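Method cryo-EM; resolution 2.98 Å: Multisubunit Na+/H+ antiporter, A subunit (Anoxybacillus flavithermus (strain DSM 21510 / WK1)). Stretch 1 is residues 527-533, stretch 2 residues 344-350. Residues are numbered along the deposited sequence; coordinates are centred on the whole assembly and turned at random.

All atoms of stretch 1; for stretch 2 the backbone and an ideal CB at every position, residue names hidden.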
ATOM      1  N   ALA A 527      -3.974  88.325  71.590  1.00 52.46           N
ATOM      2  CA  ALA A 527      -3.766  87.244  70.636  1.00 40.98           C
ATOM      3  C   ALA A 527      -2.501  87.455  69.814  1.00 41.82           C
ATOM      4  O   ALA A 527      -1.696  86.531  69.667  1.00 55.17           O
ATOM      5  CB  ALA A 527      -4.977  87.122  69.715  1.00 42.03           C
ATOM      6  N   VAL A 528      -2.318  88.662  69.265  1.00 38.75           N
ATOM      7  CA  VAL A 528      -1.164  88.943  68.407  1.00 39.23           C
ATOM      8  C   VAL A 528       0.143  88.909  69.206  1.00 45.13           C
ATOM      9  O   VAL A 528       1.202  88.559  68.675  1.00 44.05           O
ATOM     10  CB  VAL A 528      -1.390  90.289  67.687  1.00 32.03           C
ATOM     11  CG1 VAL A 528      -0.227  90.681  66.801  1.00 21.30           C
ATOM     12  CG2 VAL A 528      -2.635  90.221  66.845  1.00 36.43           C
ATOM     13  N   LEU A 529       0.082  89.175  70.506  1.00 52.44           N
ATOM     14  CA  LEU A 529       1.280  89.223  71.331  1.00 56.62           C
ATOM     15  C   LEU A 529       1.278  88.085  72.340  1.00 64.06           C
ATOM     16  O   LEU A 529       1.507  88.310  73.531  1.00 62.47           O
ATOM     17  CB  LEU A 529       1.376  90.560  72.052  1.00 58.34           C
ATOM     18  CG  LEU A 529       1.459  91.802  71.178  1.00 60.96           C
ATOM     19  CD1 LEU A 529       1.379  93.009  72.065  1.00 54.29           C
ATOM     20  CD2 LEU A 529       2.733  91.811  70.366  1.00 67.17           C
ATOM     21  N   TYR A 530       0.985  86.876  71.867  1.00 66.11           N
ATOM     22  CA  TYR A 530       0.795  85.724  72.738  1.00 78.18           C
ATOM     23  C   TYR A 530       2.079  85.344  73.465  1.00 78.13           C
ATOM     24  O   TYR A 530       3.179  85.447  72.918  1.00 71.76           O
ATOM     25  CB  TYR A 530       0.288  84.533  71.923  1.00 80.04           C
ATOM     26  CG  TYR A 530      -0.016  83.310  72.758  1.00 97.87           C
ATOM     27  CD1 TYR A 530      -1.160  83.251  73.540  1.00 98.40           C
ATOM     28  CD2 TYR A 530       0.847  82.222  72.775  1.00 99.36           C
ATOM     29  CE1 TYR A 530      -1.439  82.142  74.315  1.00100.05           C
ATOM     30  CE2 TYR A 530       0.577  81.106  73.546  1.00100.55           C
ATOM     31  CZ  TYR A 530      -0.569  81.071  74.310  1.00101.51           C
ATOM     32  OH  TYR A 530      -0.845  79.965  75.078  1.00 96.46           O
ATOM     33  N   GLY A 531       1.929  84.913  74.716  1.00 87.30           N
ATOM     34  CA  GLY A 531       3.050  84.438  75.501  1.00 97.51           C
ATOM     35  C   GLY A 531       3.988  85.513  75.986  1.00 93.26           C
ATOM     36  O   GLY A 531       5.153  85.226  76.268  1.00 88.06           O
ATOM     37  N   LEU A 532       3.508  86.746  76.112  1.00 94.88           N
ATOM     38  CA  LEU A 532       4.391  87.879  76.340  1.00 93.70           C
ATOM     39  C   LEU A 532       3.911  88.702  77.527  1.00101.49           C
ATOM     40  O   LEU A 532       4.704  89.386  78.183  1.00101.24           O
ATOM     41  CB  LEU A 532       4.456  88.732  75.076  1.00 78.52           C
ATOM     42  CG  LEU A 532       5.501  89.830  74.974  1.00 76.63           C
ATOM     43  CD1 LEU A 532       6.876  89.195  74.965  1.00 76.27           C
ATOM     44  CD2 LEU A 532       5.261  90.643  73.719  1.00 76.74           C
ATOM     45  N   PHE A 533       2.615  88.631  77.816  1.00108.57           N
ATOM     46  CA  PHE A 533       1.994  89.398  78.895  1.00116.64           C
ATOM     47  C   PHE A 533       2.213  88.686  80.219  1.00124.04           C
ATOM     48  O   PHE A 533       1.443  87.807  80.610  1.00122.21           O
ATOM     49  CB  PHE A 533       0.506  89.579  78.633  1.00123.62           C
ATOM     50  CG  PHE A 533       0.200  90.481  77.487  1.00140.11           C
ATOM     51  CD1 PHE A 533       0.152  91.855  77.661  1.00143.21           C
ATOM     52  CD2 PHE A 533      -0.029  89.957  76.228  1.00143.07           C
ATOM     53  CE1 PHE A 533      -0.135  92.689  76.600  1.00147.99           C
ATOM     54  CE2 PHE A 533      -0.315  90.783  75.167  1.00150.21           C
ATOM     55  CZ  PHE A 533      -0.362  92.152  75.350  1.00151.48           C
ATOM     56  N   UNK A 344       6.386  97.189  63.808  1.00 50.11           N
ATOM     57  CA  UNK A 344       6.838  97.732  65.095  1.00 44.57           C
ATOM     58  C   UNK A 344       6.297  96.890  66.257  1.00 47.36           C
ATOM     59  O   UNK A 344       6.988  96.639  67.263  1.00 51.71           O
ATOM     60  CB  UNK A 344       6.394  99.188  65.246  1.00 44.57           C
ATOM     61  N   UNK A 345       5.071  96.392  66.118  1.00 43.01           N
ATOM     62  CA  UNK A 345       4.570  95.450  67.096  1.00 53.84           C
ATOM     63  C   UNK A 345       5.294  94.123  67.103  1.00 72.67           C
ATOM     64  O   UNK A 345       5.244  93.405  68.105  1.00 82.48           O
ATOM     65  CB  UNK A 345       3.079  95.208  66.853  1.00 53.84           C
ATOM     66  N   UNK A 346       5.937  93.763  65.996  1.00 66.71           N
ATOM     67  CA  UNK A 346       6.855  92.641  66.031  1.00 66.71           C
ATOM     68  C   UNK A 346       8.124  92.968  66.793  1.00 68.12           C
ATOM     69  O   UNK A 346       8.689  92.105  67.471  1.00 54.97           O
ATOM     70  CB  UNK A 346       7.202  92.200  64.607  1.00 66.71           C
ATOM     71  N   UNK A 347       8.593  94.221  66.685  1.00 79.57           N
ATOM     72  CA  UNK A 347       9.735  94.674  67.492  1.00 76.12           C
ATOM     73  C   UNK A 347       9.457  94.624  68.986  1.00 61.27           C
ATOM     74  O   UNK A 347      10.405  94.608  69.778  1.00 56.62           O
ATOM     75  CB  UNK A 347      10.121  96.101  67.098  1.00 76.12           C
ATOM     76  N   UNK A 348       8.183  94.635  69.379  1.00 66.53           N
ATOM     77  CA  UNK A 348       7.817  94.446  70.788  1.00 70.81           C
ATOM     78  C   UNK A 348       8.327  93.148  71.423  1.00 70.14           C
ATOM     79  O   UNK A 348       8.442  93.090  72.650  1.00 65.52           O
ATOM     80  CB  UNK A 348       6.293  94.487  70.916  1.00 70.81           C
ATOM     81  N   UNK A 349       8.622  92.106  70.641  1.00 83.24           N
ATOM     82  CA  UNK A 349       8.939  90.798  71.218  1.00 93.26           C
ATOM     83  C   UNK A 349      10.340  90.680  71.797  1.00101.51           C
ATOM     84  O   UNK A 349      10.571  89.786  72.617  1.00 98.01           O
ATOM     85  CB  UNK A 349       8.757  89.718  70.150  1.00 93.26           C
ATOM     86  N   UNK A 350      11.282  91.529  71.390  1.00106.47           N
ATOM     87  CA  UNK A 350      12.667  91.309  71.785  1.00103.03           C
ATOM     88  C   UNK A 350      12.903  91.728  73.229  1.00107.19           C
ATOM     89  O   UNK A 350      13.178  90.888  74.093  1.00109.72           O
ATOM     90  CB  UNK A 350      13.613  92.072  70.855  1.00103.03           C
TER

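Stretch 1 leaves its helix at Leu529 and folds through a type II turn from Leu529 to Leu532, so what it offers its neighbour is two leucine side chains and a few carbonyl oxygens. Position 344 lies beyond their reach. Its backbone is helical and nothing of stretch 1 comes near the ideal CB, so almost any helix-compatible residue would suit. It is Ile344, which makes no contact here.

Position 345 points its CA-to-CB bond toward stretch 1, and the ideal CB lies 4.9 Å from Leu529 CD2. That distance leaves room for a small side chain, and the helical angles need no special residue. The deposited residue is Gly345, which meets the leucine through its backbone: Gly345 O lies 3.7 Å from Leu529 CD2, a van der Waals contact.

At 346 the bond points away and the angles are again helical, so stretch 1 sets no preference; the residue is Gly346. Position 347 is also out of reach and equally permissive. Leu347 occupies it and makes no contact with stretch 1.

Position 348 faces stretch 1. Its ideal CB is 4.5 Å from Leu529 CD2 and 4.9 Å from Leu532 CD2, so two methyl groups border the site and no side-chain polar partner is on offer. A small residue such as alanine, serine or cysteine would fit. Ser348 is found, with chi1 in the t well; its OG lies 3.9 Å from Leu532 CD2 and 4.4 Å from Leu529 CD2. These are packing contacts, and no hydrogen bond crosses between the stretches.

Position 349 sends CA-to-CB sideways, with the ideal CB 5.1 Å from Leu532 CD2. Between the two leucines and the carbonyls of Val528 and Tyr530 there is space for a long apolar side chain: leucine, methionine or an aromatic could reach it. Phe349, with chi1 at -81°, turns its ring into that space and has the largest area covered by stretch 1. Leu532 CD2 sits over one face, 4.1 Å from Phe349 CD1, while Leu529 CD2 approaches obliquely, 3.7 Å from Phe349 CE2. At the ring edge lie Val528 O, 3.7 Å from Phe349 CZ, and Tyr530 O, 4.1 Å from Phe349 CE1; the slightly positive rim of an aromatic ring suits such oxygens.

Position 350 points away, with nothing of stretch 1 near its ideal CB, so polar or apolar residues would serve equally. It is His350, which makes no contact with stretch 1.

Stretch 2 344-350: IGGLSFH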
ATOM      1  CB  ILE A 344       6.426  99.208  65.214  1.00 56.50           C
ATOM      2  CG1 ILE A 344       6.894  99.989  63.988  1.00 60.66           C
ATOM      3  CG2 ILE A 344       7.012  99.829  66.470  1.00 72.53           C
ATOM      4  CD1 ILE A 344       8.382  99.985  63.777  1.00 55.42           C
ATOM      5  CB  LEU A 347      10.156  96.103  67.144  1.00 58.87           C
ATOM      6  CG  LEU A 347      10.937  96.420  65.881  1.00 63.71           C
ATOM      7  CD1 LEU A 347      11.004  97.915  65.710  1.00 51.65           C
ATOM      8  CD2 LEU A 347      12.325  95.846  66.024  1.00 67.49           C
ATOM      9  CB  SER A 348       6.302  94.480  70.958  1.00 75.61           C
ATOM     10  OG  SER A 348       5.954  94.182  72.295  1.00 81.67           O
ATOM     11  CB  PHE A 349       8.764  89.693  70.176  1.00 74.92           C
ATOM     12  CG  PHE A 349       7.353  89.259  69.997  1.00 63.43           C
ATOM     13  CD1 PHE A 349       6.826  88.255  70.792  1.00 55.76           C
ATOM     14  CD2 PHE A 349       6.542  89.878  69.066  1.00 61.82           C
ATOM     15  CE1 PHE A 349       5.522  87.858  70.640  1.00 54.25           C
ATOM     16  CE2 PHE A 349       5.243  89.492  68.914  1.00 60.12           C
ATOM     17  CZ  PHE A 349       4.729  88.481  69.700  1.00 61.50           C
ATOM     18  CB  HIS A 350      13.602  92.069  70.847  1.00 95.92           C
ATOM     19  CG  HIS A 350      13.499  91.631  69.422  1.00 97.21           C
ATOM     20  ND1 HIS A 350      14.016  90.435  68.973  1.00 91.73           N
ATOM     21  CD2 HIS A 350      12.936  92.225  68.346  1.00 95.61           C
ATOM     22  CE1 HIS A 350      13.778  90.314  67.681  1.00 87.74           C
ATOM     23  NE2 HIS A 350      13.123  91.386  67.275  1.00 90.89           N
TER
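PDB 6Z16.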